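Local coordinates for protein hydrazine synthase beta subunit (Candidatus Kuenenia stuttgartiensis, PDB 5C2V) that forms part of the hydrazine synthase complex, which condenses nitric oxide with ammonium to hydrazine, and may modulate passage of the hydroxylamine intermediate between the active sites, at residues N121-I126 and I137-Y142; G143-E148 and N191-V196; A314-G319 and T345-A350. One frame throughout, in Å; residues are numbered along the deposited sequence.

The chain is a beta-propeller of seven blades, and the three contacts follow one another along it. Contact 1 lies within the four-stranded blade running from strand 99-104 to strand 132-137 and its exit loop, which leads directly into strand 144-149 of contact 2. These two touch, their centres about 12 Å apart, with Pro144 packed on Thr139 and Val147 on Ile123. Contact 2 joins the first strands of two successive blades, its centre about 6 Å from the centre of the chain. Contact 3, about 35 Å from contact 1 between centres, joins the fourth strand of the sixth blade to the third of the seventh, which the gamma subunit extends. Contacts 2 and 3 both border a gamma subunit, and contact 3 an alpha subunit too.

Contact 1: N121-I126 and I137-Y142; sequences NAIDVI and IYTSDY
Asn121 sets its CB against the loop that follows Ile137, 3.2 Å from Thr139 OG1 and close to the carbonyl oxygen of Asp141. Its CG stands between the backbone N and the carbonyl carbon (chi1 52°), a crowded position that puts CG beside the Tyr142 ring. The amide oxygen OD1 comes 3.6 Å from Tyr142 CE1, with amide and ring planes 75° apart, while the backbone N of Asn121 lies in the ring plane at its edge. Asn121 O approaches Tyr138 CD1 at 3.7 Å.

Further along, Ile123 and Ile137 form an antiparallel hydrogen-bonded pair. Ile123 N gives to Ile137 O at 2.9 Å, and the return bond from Ile137 N to Ile123 O is straighter (N-H...O 171°). The two side chains share one face of the sheet. The methyl CG2 of Thr139 meets Ile123 CG1 at 3.9 Å, the side chains crossing at about a right angle, and Ile137 CD1 meets Val125 CG1 at 4.0 Å in a similar crossing.

Within the loop, Asp141 OD1 takes the amide of Tyr142, and Ser140 N is further tied to Asp171. Strand 122-127 is flanked by strand 110-115 and strand 132-137 within its four-stranded blade. Strands 155-160 and 168-174 of the next blade pack against the contact, Leu156 and Ala158 on Ile123 and Ile173 on Ile137, where the chain passes from one blade to the next.

Contact 2: G143-E148 and N191-V196; sequences GPRMVE and NLRDVV
The guanidinium groups of Arg145 and Arg193 lie flat on one another, centres 4.3 Å apart and planes 22° from parallel. Arg145 NH1 sits over one face of the Arg193 group, offset toward the rim and 3.1 Å from Arg193 NE, a pair of donors that cannot bond to each other. Asn191 CB lies on the opposite face, while Arg193 CD covers a face of Arg145. Glu69 of the gamma subunit bridges the pair, OE1 to Arg145 NH2 and OE2 to Arg193 NH1, and Asp161 forms a further salt bridge with Arg193 NH2.

Behind the stack, Arg145 CG stands anti to the backbone N (chi1 -178°) and comes 3.5 Å from Leu192 O. Met146 and Asp194 lie side by side, Met146 CG 3.7 Å from Asp194 OD1. Asp194 OD1 also takes a weak bond from Val195 N, and its OD2 is held by Met259 N. Val195 CG1 packs on Met146 CG at 4.2 Å. At the far end Glu148 CB lies 3.6 Å from Val195 O, and OE1 of the same side chain, resting near Val196 CA, accepts Tyr197 N.

The strands 144-148 and 191-196 run nearly parallel (7°), 6.2 Å apart at their axes. They are the first strands of neighbouring blades near the middle of the propeller; side chains of each meet side chains and backbone atoms of the other, with no hydrogen bond between the two segments. Two buried arginines so close would be expected to repel each other. The arginine pair therefore probably depends on acidic partners from both chains, Asp161 and Glu69 of the gamma subunit, the latter tying it to the interface.

Contact 3: A314-G319 and T345-A350; sequences ARVPTG and TVIRTA
Thr318 and Thr345 meet through a methyl and a hydroxyl: Thr318 CG2 lies 3.3 Å from Thr345 OG1 and 3.6 Å from Thr345 CB as the two side chains lie aslant. Among apolar contacts, Val316 CG1 touches Ile347 CG2 at 4.1 Å, the side chains passing one another in opposite directions. Ile347 CG2 stands anti to its own backbone N, and Val316 CG1 is likewise anti to its N (chi1 -168°). Thr345 CG2 also comes near Pro317 O, at 4.1 Å.

Of the polar interactions, one links the two segments: Gly319 N gives a weak hydrogen bond to Thr345 OG1, 3.5 Å long and bent to 142°. The same hydroxyl oxygen is held more firmly by Asn338 ND2 of strand 333-338, which helps to fix its rotation. Thr318 OG1 turns back within its own segment to give a hydrogen bond to Val316 O at 3.0 Å, which leaves CG2 as the branch facing Thr345.

Strand 312-317 is the outermost of its four-stranded sheet within the chain, and 343-348 the third of the next; Val278 of strand 277-282 packs on Thr318 and Ile347. A gamma-subunit strand, antiparallel to Thr345-Arg348, carries the last sheet on across the interface, and Val5 of that subunit rests on Val316. Pro2 of the alpha subunit packs on Pro317. With just one weak polar link, the two segments rely on methyl contacts with each other, while backbone pairing is made with other strands: 314-317 with strand 277-282, and 345-348 with strand 333-338 and the gamma subunit's strand.

Contact 1: N121-I126 and I137-Y142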
ATOM      1  N   ASN B 121      25.346 -49.092 -24.207  1.00 69.51           N
ATOM      2  CA  ASN B 121      26.032 -48.415 -23.118  1.00 69.60           C
ATOM      3  C   ASN B 121      27.508 -48.798 -23.107  1.00 68.67           C
ATOM      4  O   ASN B 121      27.871 -49.902 -22.700  1.00 90.47           O
ATOM      5  CB  ASN B 121      25.376 -48.761 -21.775  1.00 76.52           C
ATOM      6  CG  ASN B 121      25.231 -50.262 -21.561  1.00 79.42           C
ATOM      7  OD1 ASN B 121      25.127 -51.031 -22.516  1.00 76.58           O
ATOM      8  ND2 ASN B 121      25.231 -50.682 -20.299  1.00 71.53           N
ATOM      9  N   ALA B 122      28.360 -47.880 -23.554  1.00 65.69           N
ATOM     10  CA  ALA B 122      29.800 -48.084 -23.463  1.00 59.37           C
ATOM     11  C   ALA B 122      30.605 -46.787 -23.470  1.00 55.26           C
ATOM     12  O   ALA B 122      30.246 -45.814 -24.148  1.00 62.27           O
ATOM     13  CB  ALA B 122      30.269 -48.985 -24.595  1.00 73.92           C
ATOM     14  N   ILE B 123      31.716 -46.800 -22.743  1.00 52.24           N
ATOM     15  CA  ILE B 123      32.797 -45.857 -22.983  1.00 60.75           C
ATOM     16  C   ILE B 123      34.056 -46.660 -23.289  1.00 68.11           C
ATOM     17  O   ILE B 123      34.610 -47.312 -22.407  1.00 70.67           O
ATOM     18  CB  ILE B 123      33.041 -44.931 -21.781  1.00 62.33           C
ATOM     19  CG1 ILE B 123      31.743 -44.226 -21.381  1.00 65.36           C
ATOM     20  CG2 ILE B 123      34.125 -43.912 -22.105  1.00 51.76           C
ATOM     21  CD1 ILE B 123      31.860 -43.422 -20.110  1.00 67.92           C
ATOM     22  N   ASP B 124      34.518 -46.599 -24.533  1.00 60.21           N
ATOM     23  CA  ASP B 124      35.675 -47.384 -24.945  1.00 73.32           C
ATOM     24  C   ASP B 124      36.967 -46.633 -24.660  1.00 75.24           C
ATOM     25  O   ASP B 124      37.097 -45.452 -24.989  1.00 72.44           O
ATOM     26  CB  ASP B 124      35.585 -47.744 -26.429  1.00 65.46           C
ATOM     27  CG  ASP B 124      34.442 -48.694 -26.729  1.00 62.50           C
ATOM     28  OD1 ASP B 124      33.954 -49.355 -25.790  1.00 67.75           O
ATOM     29  OD2 ASP B 124      34.035 -48.784 -27.907  1.00 64.24           O
ATOM     30  N   VAL B 125      37.916 -47.321 -24.035  1.00 69.19           N
ATOM     31  CA  VAL B 125      39.207 -46.724 -23.727  1.00 80.14           C
ATOM     32  C   VAL B 125      40.233 -47.103 -24.794  1.00 66.98           C
ATOM     33  O   VAL B 125      40.208 -48.206 -25.342  1.00 69.72           O
ATOM     34  CB  VAL B 125      39.708 -47.141 -22.325  1.00 67.09           C
ATOM     35  CG1 VAL B 125      38.635 -46.871 -21.285  1.00 65.52           C
ATOM     36  CG2 VAL B 125      40.093 -48.601 -22.299  1.00 70.78           C
ATOM     37  N   ILE B 126      41.114 -46.161 -25.108  1.00 63.50           N
ATOM     38  CA  ILE B 126      42.104 -46.343 -26.161  1.00 72.71           C
ATOM     39  C   ILE B 126      43.488 -45.889 -25.710  1.00 86.47           C
ATOM     40  O   ILE B 126      43.674 -44.737 -25.328  1.00 90.51           O
ATOM     41  CB  ILE B 126      41.715 -45.565 -27.436  1.00 63.75           C
ATOM     42  CG1 ILE B 126      40.459 -46.166 -28.071  1.00 72.09           C
ATOM     43  CG2 ILE B 126      42.863 -45.558 -28.431  1.00 73.51           C
ATOM     44  CD1 ILE B 126      39.973 -45.414 -29.292  1.00 56.65           C
ATOM     45  N   ILE B 137      34.132 -49.567 -20.684  1.00 83.47           N
ATOM     46  CA  ILE B 137      33.529 -49.278 -19.388  1.00 71.00           C
ATOM     47  C   ILE B 137      32.020 -49.144 -19.548  1.00 63.62           C
ATOM     48  O   ILE B 137      31.539 -48.242 -20.232  1.00 67.53           O
ATOM     49  CB  ILE B 137      34.100 -47.991 -18.766  1.00 68.53           C
ATOM     50  CG1 ILE B 137      35.625 -48.076 -18.667  1.00 75.97           C
ATOM     51  CG2 ILE B 137      33.480 -47.742 -17.401  1.00 68.34           C
ATOM     52  CD1 ILE B 137      36.268 -46.842 -18.071  1.00 52.38           C
ATOM     53  N   TYR B 138      31.277 -50.047 -18.917  1.00 61.28           N
ATOM     54  CA  TYR B 138      29.826 -50.081 -19.068  1.00 68.29           C
ATOM     55  C   TYR B 138      29.142 -49.079 -18.145  1.00 60.55           C
ATOM     56  O   TYR B 138      29.342 -49.100 -16.931  1.00 56.79           O
ATOM     57  CB  TYR B 138      29.295 -51.491 -18.801  1.00 69.31           C
ATOM     58  CG  TYR B 138      29.728 -52.518 -19.826  1.00 86.19           C
ATOM     59  CD1 TYR B 138      30.281 -52.127 -21.040  1.00 86.75           C
ATOM     60  CD2 TYR B 138      29.584 -53.877 -19.579  1.00 82.07           C
ATOM     61  CE1 TYR B 138      30.679 -53.062 -21.978  1.00 84.41           C
ATOM     62  CE2 TYR B 138      29.978 -54.818 -20.512  1.00 77.38           C
ATOM     63  CZ  TYR B 138      30.526 -54.404 -21.708  1.00 88.76           C
ATOM     64  OH  TYR B 138      30.919 -55.338 -22.639  1.00 87.64           O
ATOM     65  N   THR B 139      28.330 -48.203 -18.730  1.00 74.02           N
ATOM     66  CA  THR B 139      27.638 -47.172 -17.966  1.00 66.88           C
ATOM     67  C   THR B 139      26.401 -47.728 -17.266  1.00 65.94           C
ATOM     68  O   THR B 139      26.081 -48.910 -17.397  1.00 58.19           O
ATOM     69  CB  THR B 139      27.224 -45.991 -18.863  1.00 56.97           C
ATOM     70  OG1 THR B 139      26.254 -46.430 -19.821  1.00 65.25           O
ATOM     71  CG2 THR B 139      28.433 -45.425 -19.592  1.00 50.17           C
ATOM     72  N   SER B 140      25.708 -46.867 -16.528  1.00 67.59           N
ATOM     73  CA  SER B 140      24.532 -47.278 -15.770  1.00 55.94           C
ATOM     74  C   SER B 140      23.300 -47.414 -16.657  1.00 66.54           C
ATOM     75  O   SER B 140      22.392 -48.189 -16.356  1.00 53.06           O
ATOM     76  CB  SER B 140      24.255 -46.286 -14.639  1.00 53.75           C
ATOM     77  OG  SER B 140      25.364 -46.194 -13.762  1.00 60.89           O
ATOM     78  N   ASP B 141      23.269 -46.658 -17.749  1.00 52.41           N
ATOM     79  CA  ASP B 141      22.157 -46.732 -18.688  1.00 56.24           C
ATOM     80  C   ASP B 141      22.627 -46.457 -20.112  1.00 65.86           C
ATOM     81  O   ASP B 141      23.804 -46.181 -20.348  1.00 58.24           O
ATOM     82  CB  ASP B 141      21.053 -45.750 -18.291  1.00 50.89           C
ATOM     83  CG  ASP B 141      19.662 -46.325 -18.488  1.00 56.19           C
ATOM     84  OD1 ASP B 141      19.494 -47.190 -19.375  1.00 64.33           O
ATOM     85  OD2 ASP B 141      18.739 -45.916 -17.754  1.00 65.28           O
ATOM     86  N   TYR B 142      21.697 -46.529 -21.057  1.00 43.19           N
ATOM     87  CA  TYR B 142      22.028 -46.450 -22.476  1.00 56.03           C
ATOM     88  C   TYR B 142      22.318 -45.038 -22.983  1.00 49.63           C
ATOM     89  O   TYR B 142      21.880 -44.047 -22.400  1.00 53.09           O
ATOM     90  CB  TYR B 142      20.901 -47.063 -23.307  1.00 56.90           C
ATOM     91  CG  TYR B 142      20.703 -48.544 -23.075  1.00 60.01           C
ATOM     92  CD1 TYR B 142      21.729 -49.445 -23.322  1.00 68.73           C
ATOM     93  CD2 TYR B 142      19.485 -49.044 -22.633  1.00 49.13           C
ATOM     94  CE1 TYR B 142      21.555 -50.801 -23.116  1.00 64.80           C
ATOM     95  CE2 TYR B 142      19.301 -50.400 -22.429  1.00 44.24           C
ATOM     96  CZ  TYR B 142      20.340 -51.274 -22.674  1.00 64.86           C
ATOM     97  OH  TYR B 142      20.169 -52.624 -22.476  1.00 56.64           O
TER

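Contact 2: G143-E148 and N191-V196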
ATOM      1  N   GLY B 143      23.061 -44.972 -24.084  1.00 57.24           N
ATOM      2  CA  GLY B 143      23.293 -43.733 -24.805  1.00 39.59           C
ATOM      3  C   GLY B 143      24.151 -42.652 -24.171  1.00 56.33           C
ATOM      4  O   GLY B 143      23.689 -41.519 -24.027  1.00 58.50           O
ATOM      5  N   PRO B 144      25.391 -42.983 -23.764  1.00 53.14           N
ATOM      6  CA  PRO B 144      26.231 -41.851 -23.358  1.00 53.12           C
ATOM      7  C   PRO B 144      26.475 -40.912 -24.537  1.00 58.62           C
ATOM      8  O   PRO B 144      26.931 -41.366 -25.585  1.00 59.12           O
ATOM      9  CB  PRO B 144      27.540 -42.518 -22.911  1.00 53.58           C
ATOM     10  CG  PRO B 144      27.207 -43.967 -22.715  1.00 68.26           C
ATOM     11  CD  PRO B 144      26.097 -44.271 -23.666  1.00 60.76           C
ATOM     12  N   ARG B 145      26.182 -39.628 -24.367  1.00 47.66           N
ATOM     13  CA  ARG B 145      26.385 -38.659 -25.443  1.00 48.85           C
ATOM     14  C   ARG B 145      27.822 -38.153 -25.530  1.00 48.28           C
ATOM     15  O   ARG B 145      28.398 -38.051 -26.612  1.00 62.85           O
ATOM     16  CB  ARG B 145      25.430 -37.475 -25.270  1.00 56.77           C
ATOM     17  CG  ARG B 145      25.521 -36.429 -26.371  1.00 52.86           C
ATOM     18  CD  ARG B 145      25.355 -37.048 -27.751  1.00 52.18           C
ATOM     19  NE  ARG B 145      25.338 -36.036 -28.802  1.00 55.48           N
ATOM     20  CZ  ARG B 145      24.239 -35.624 -29.426  1.00 49.52           C
ATOM     21  NH1 ARG B 145      23.062 -36.147 -29.113  1.00 40.19           N
ATOM     22  NH2 ARG B 145      24.317 -34.694 -30.368  1.00 33.17           N
ATOM     23  N   MET B 146      28.391 -37.842 -24.371  1.00 58.77           N
ATOM     24  CA  MET B 146      29.693 -37.196 -24.285  1.00 54.13           C
ATOM     25  C   MET B 146      30.330 -37.541 -22.945  1.00 57.62           C
ATOM     26  O   MET B 146      29.622 -37.840 -21.984  1.00 57.04           O
ATOM     27  CB  MET B 146      29.539 -35.677 -24.449  1.00 42.81           C
ATOM     28  CG  MET B 146      30.788 -34.845 -24.188  1.00 47.31           C
ATOM     29  SD  MET B 146      32.129 -35.157 -25.349  1.00 59.19           S
ATOM     30  CE  MET B 146      31.730 -33.984 -26.642  1.00 31.24           C
ATOM     31  N   VAL B 147      31.657 -37.513 -22.871  1.00 54.82           N
ATOM     32  CA  VAL B 147      32.318 -37.644 -21.582  1.00 58.81           C
ATOM     33  C   VAL B 147      33.043 -36.349 -21.246  1.00 57.44           C
ATOM     34  O   VAL B 147      33.060 -35.425 -22.051  1.00 55.70           O
ATOM     35  CB  VAL B 147      33.321 -38.807 -21.579  1.00 64.42           C
ATOM     36  CG1 VAL B 147      32.592 -40.135 -21.705  1.00 65.98           C
ATOM     37  CG2 VAL B 147      34.333 -38.634 -22.702  1.00 61.13           C
ATOM     38  N   GLU B 148      33.614 -36.276 -20.049  1.00 68.16           N
ATOM     39  CA  GLU B 148      34.526 -35.192 -19.693  1.00 67.47           C
ATOM     40  C   GLU B 148      35.499 -35.670 -18.619  1.00 57.19           C
ATOM     41  O   GLU B 148      35.110 -36.413 -17.718  1.00 56.46           O
ATOM     42  CB  GLU B 148      33.744 -33.961 -19.221  1.00 65.68           C
ATOM     43  CG  GLU B 148      34.592 -32.826 -18.653  1.00 63.01           C
ATOM     44  CD  GLU B 148      35.234 -31.956 -19.720  1.00 68.02           C
ATOM     45  OE1 GLU B 148      35.236 -30.718 -19.554  1.00 63.89           O
ATOM     46  OE2 GLU B 148      35.757 -32.502 -20.713  1.00 65.52           O
ATOM     47  N   ASN B 191      17.386 -34.864 -23.916  1.00 47.40           N
ATOM     48  CA  ASN B 191      18.345 -34.295 -24.860  1.00 41.17           C
ATOM     49  C   ASN B 191      19.601 -33.707 -24.221  1.00 55.01           C
ATOM     50  O   ASN B 191      19.895 -32.528 -24.425  1.00 44.52           O
ATOM     51  CB  ASN B 191      17.675 -33.213 -25.713  1.00 34.82           C
ATOM     52  CG  ASN B 191      16.441 -33.714 -26.432  1.00 59.82           C
ATOM     53  OD1 ASN B 191      16.376 -34.870 -26.846  1.00 45.75           O
ATOM     54  ND2 ASN B 191      15.452 -32.840 -26.589  1.00 50.32           N
ATOM     55  N   LEU B 192      20.345 -34.494 -23.446  1.00 47.04           N
ATOM     56  CA  LEU B 192      21.550 -33.932 -22.847  1.00 41.81           C
ATOM     57  C   LEU B 192      22.614 -33.897 -23.935  1.00 34.53           C
ATOM     58  O   LEU B 192      23.062 -34.942 -24.409  1.00 69.97           O
ATOM     59  CB  LEU B 192      22.037 -34.794 -21.676  1.00 40.99           C
ATOM     60  CG  LEU B 192      21.340 -34.900 -20.315  1.00 60.18           C
ATOM     61  CD1 LEU B 192      19.870 -35.280 -20.430  1.00 46.84           C
ATOM     62  CD2 LEU B 192      22.075 -35.923 -19.460  1.00 54.51           C
ATOM     63  N   ARG B 193      23.021 -32.694 -24.331  1.00 45.92           N
ATOM     64  CA  ARG B 193      23.986 -32.558 -25.417  1.00 59.00           C
ATOM     65  C   ARG B 193      25.463 -32.363 -25.055  1.00 52.20           C
ATOM     66  O   ARG B 193      26.328 -32.512 -25.920  1.00 66.31           O
ATOM     67  CB  ARG B 193      23.545 -31.398 -26.310  1.00 47.99           C
ATOM     68  CG  ARG B 193      22.213 -31.627 -27.005  1.00 59.92           C
ATOM     69  CD  ARG B 193      22.328 -32.745 -28.028  1.00 47.40           C
ATOM     70  NE  ARG B 193      21.551 -33.912 -27.630  1.00 51.82           N
ATOM     71  CZ  ARG B 193      20.387 -34.250 -28.168  1.00 44.75           C
ATOM     72  NH1 ARG B 193      19.862 -33.517 -29.142  1.00 49.46           N
ATOM     73  NH2 ARG B 193      19.750 -35.321 -27.724  1.00 36.51           N
ATOM     74  N   ASP B 194      25.763 -32.036 -23.801  1.00 50.76           N
ATOM     75  CA  ASP B 194      27.155 -31.784 -23.419  1.00 58.00           C
ATOM     76  C   ASP B 194      27.382 -31.851 -21.908  1.00 59.51           C
ATOM     77  O   ASP B 194      26.439 -31.738 -21.126  1.00 55.02           O
ATOM     78  CB  ASP B 194      27.612 -30.424 -23.955  1.00 53.42           C
ATOM     79  CG  ASP B 194      29.097 -30.391 -24.273  1.00 60.76           C
ATOM     80  OD1 ASP B 194      29.833 -31.275 -23.787  1.00 48.36           O
ATOM     81  OD2 ASP B 194      29.526 -29.482 -25.016  1.00 54.36           O
ATOM     82  N   VAL B 195      28.636 -32.028 -21.506  1.00 45.30           N
ATOM     83  CA  VAL B 195      29.023 -31.861 -20.106  1.00 48.06           C
ATOM     84  C   VAL B 195      30.413 -31.226 -19.996  1.00 61.97           C
ATOM     85  O   VAL B 195      31.347 -31.650 -20.676  1.00 67.05           O
ATOM     86  CB  VAL B 195      29.000 -33.207 -19.348  1.00 54.02           C
ATOM     87  CG1 VAL B 195      29.685 -34.301 -20.160  1.00 56.47           C
ATOM     88  CG2 VAL B 195      29.626 -33.064 -17.966  1.00 60.71           C
ATOM     89  N   VAL B 196      30.552 -30.208 -19.149  1.00 66.12           N
ATOM     90  CA  VAL B 196      31.867 -29.599 -18.933  1.00 58.97           C
ATOM     91  C   VAL B 196      32.228 -29.504 -17.454  1.00 60.59           C
ATOM     92  O   VAL B 196      31.356 -29.504 -16.591  1.00 57.01           O
ATOM     93  CB  VAL B 196      31.955 -28.185 -19.549  1.00 54.47           C
ATOM     94  CG1 VAL B 196      31.837 -28.250 -21.064  1.00 51.42           C
ATOM     95  CG2 VAL B 196      30.896 -27.272 -18.956  1.00 53.56           C
TER

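Contact 3: A314-G319 and T345-A350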
ATOM      1  N   ALA B 314      25.309 -12.346 -21.923  1.00 54.23           N
ATOM      2  CA  ALA B 314      24.953 -11.958 -23.290  1.00 53.14           C
ATOM      3  C   ALA B 314      24.288 -13.069 -24.100  1.00 60.96           C
ATOM      4  O   ALA B 314      24.374 -14.243 -23.750  1.00 55.58           O
ATOM      5  CB  ALA B 314      26.194 -11.460 -24.025  1.00 48.04           C
ATOM      6  N   ARG B 315      23.618 -12.683 -25.182  1.00 42.15           N
ATOM      7  CA  ARG B 315      23.244 -13.627 -26.231  1.00 53.32           C
ATOM      8  C   ARG B 315      23.715 -13.085 -27.578  1.00 57.23           C
ATOM      9  O   ARG B 315      23.220 -12.066 -28.059  1.00 53.26           O
ATOM     10  CB  ARG B 315      21.736 -13.881 -26.242  1.00 42.96           C
ATOM     11  CG  ARG B 315      21.219 -14.569 -24.988  1.00 47.35           C
ATOM     12  CD  ARG B 315      19.749 -14.930 -25.120  1.00 44.65           C
ATOM     13  NE  ARG B 315      19.251 -15.632 -23.940  1.00 32.91           N
ATOM     14  CZ  ARG B 315      18.168 -15.270 -23.260  1.00 46.34           C
ATOM     15  NH1 ARG B 315      17.466 -14.211 -23.642  1.00 48.93           N
ATOM     16  NH2 ARG B 315      17.786 -15.965 -22.197  1.00 35.74           N
ATOM     17  N   VAL B 316      24.672 -13.783 -28.181  1.00 41.02           N
ATOM     18  CA  VAL B 316      25.369 -13.289 -29.365  1.00 52.10           C
ATOM     19  C   VAL B 316      24.900 -13.960 -30.657  1.00 60.29           C
ATOM     20  O   VAL B 316      24.874 -15.188 -30.744  1.00 49.34           O
ATOM     21  CB  VAL B 316      26.889 -13.483 -29.221  1.00 61.02           C
ATOM     22  CG1 VAL B 316      27.624 -12.708 -30.291  1.00 65.87           C
ATOM     23  CG2 VAL B 316      27.349 -13.037 -27.841  1.00 48.49           C
ATOM     24  N   PRO B 317      24.520 -13.149 -31.660  1.00 57.20           N
ATOM     25  CA  PRO B 317      24.114 -13.636 -32.985  1.00 55.28           C
ATOM     26  C   PRO B 317      25.149 -14.565 -33.617  1.00 61.86           C
ATOM     27  O   PRO B 317      26.349 -14.300 -33.543  1.00 62.90           O
ATOM     28  CB  PRO B 317      23.976 -12.348 -33.801  1.00 51.19           C
ATOM     29  CG  PRO B 317      23.640 -11.310 -32.795  1.00 50.38           C
ATOM     30  CD  PRO B 317      24.409 -11.683 -31.559  1.00 51.25           C
ATOM     31  N   THR B 318      24.675 -15.641 -34.236  1.00 75.60           N
ATOM     32  CA  THR B 318      25.552 -16.643 -34.828  1.00 56.61           C
ATOM     33  C   THR B 318      24.988 -17.063 -36.185  1.00 62.07           C
ATOM     34  O   THR B 318      23.944 -16.565 -36.606  1.00 56.18           O
ATOM     35  CB  THR B 318      25.694 -17.873 -33.898  1.00 52.80           C
ATOM     36  OG1 THR B 318      25.692 -17.440 -32.533  1.00 91.87           O
ATOM     37  CG2 THR B 318      26.986 -18.630 -34.164  1.00 68.99           C
ATOM     38  N   GLY B 319      25.679 -17.968 -36.871  1.00 68.63           N
ATOM     39  CA  GLY B 319      25.150 -18.570 -38.079  1.00 39.10           C
ATOM     40  C   GLY B 319      24.086 -19.587 -37.714  1.00 56.23           C
ATOM     41  O   GLY B 319      23.748 -19.748 -36.541  1.00 58.65           O
ATOM     42  N   THR B 345      31.588 -18.839 -36.457  1.00 59.71           N
ATOM     43  CA  THR B 345      31.471 -17.490 -35.924  1.00 62.56           C
ATOM     44  C   THR B 345      32.533 -17.238 -34.860  1.00 53.65           C
ATOM     45  O   THR B 345      32.691 -18.024 -33.920  1.00 42.68           O
ATOM     46  CB  THR B 345      30.075 -17.236 -35.326  1.00 63.29           C
ATOM     47  OG1 THR B 345      29.083 -17.358 -36.354  1.00 67.24           O
ATOM     48  CG2 THR B 345      29.996 -15.845 -34.718  1.00 52.33           C
ATOM     49  N   VAL B 346      33.261 -16.137 -35.027  1.00 49.34           N
ATOM     50  CA  VAL B 346      34.307 -15.743 -34.091  1.00 72.23           C
ATOM     51  C   VAL B 346      33.813 -14.628 -33.175  1.00 56.25           C
ATOM     52  O   VAL B 346      33.393 -13.568 -33.639  1.00 52.76           O
ATOM     53  CB  VAL B 346      35.574 -15.275 -34.830  1.00 74.79           C
ATOM     54  CG1 VAL B 346      36.684 -14.969 -33.837  1.00 63.23           C
ATOM     55  CG2 VAL B 346      36.024 -16.329 -35.829  1.00 51.57           C
ATOM     56  N   ILE B 347      33.869 -14.877 -31.872  1.00 66.95           N
ATOM     57  CA  ILE B 347      33.337 -13.949 -30.883  1.00 69.02           C
ATOM     58  C   ILE B 347      34.420 -13.442 -29.937  1.00 60.81           C
ATOM     59  O   ILE B 347      35.189 -14.226 -29.383  1.00 59.18           O
ATOM     60  CB  ILE B 347      32.220 -14.605 -30.044  1.00 71.61           C
ATOM     61  CG1 ILE B 347      31.260 -15.389 -30.940  1.00 57.04           C
ATOM     62  CG2 ILE B 347      31.477 -13.560 -29.224  1.00 66.05           C
ATOM     63  CD1 ILE B 347      30.207 -16.162 -30.175  1.00 66.73           C
ATOM     64  N   ARG B 348      34.475 -12.126 -29.754  1.00 79.88           N
ATOM     65  CA  ARG B 348      35.357 -11.534 -28.757  1.00 67.23           C
ATOM     66  C   ARG B 348      34.639 -11.522 -27.414  1.00 57.35           C
ATOM     67  O   ARG B 348      33.585 -10.906 -27.275  1.00 54.65           O
ATOM     68  CB  ARG B 348      35.767 -10.117 -29.164  1.00 68.80           C
ATOM     69  CG  ARG B 348      36.659  -9.402 -28.158  1.00 72.79           C
ATOM     70  CD  ARG B 348      38.030 -10.050 -28.068  1.00 72.75           C
ATOM     71  NE  ARG B 348      38.961  -9.250 -27.278  1.00 79.44           N
ATOM     72  CZ  ARG B 348      39.213  -9.452 -25.988  1.00 83.08           C
ATOM     73  NH1 ARG B 348      38.605 -10.434 -25.337  1.00 81.08           N
ATOM     74  NH2 ARG B 348      40.076  -8.673 -25.350  1.00 79.07           N
ATOM     75  N   THR B 349      35.207 -12.207 -26.428  1.00 64.63           N
ATOM     76  CA  THR B 349      34.543 -12.371 -25.140  1.00 62.52           C
ATOM     77  C   THR B 349      34.731 -11.158 -24.235  1.00 76.78           C
ATOM     78  O   THR B 349      35.371 -10.177 -24.617  1.00 78.52           O
ATOM     79  CB  THR B 349      35.051 -13.624 -24.405  1.00 63.93           C
ATOM     80  OG1 THR B 349      36.432 -13.454 -24.064  1.00 58.47           O
ATOM     81  CG2 THR B 349      34.898 -14.854 -25.288  1.00 62.06           C
ATOM     82  N   ALA B 350      34.166 -11.235 -23.035  1.00 85.73           N
ATOM     83  CA  ALA B 350      34.255 -10.149 -22.066  1.00 80.18           C
ATOM     84  C   ALA B 350      35.650 -10.066 -21.457  1.00 71.31           C
ATOM     85  O   ALA B 350      36.045  -9.028 -20.926  1.00 97.72           O
ATOM     86  CB  ALA B 350      33.211 -10.328 -20.975  1.00 73.83           C
TER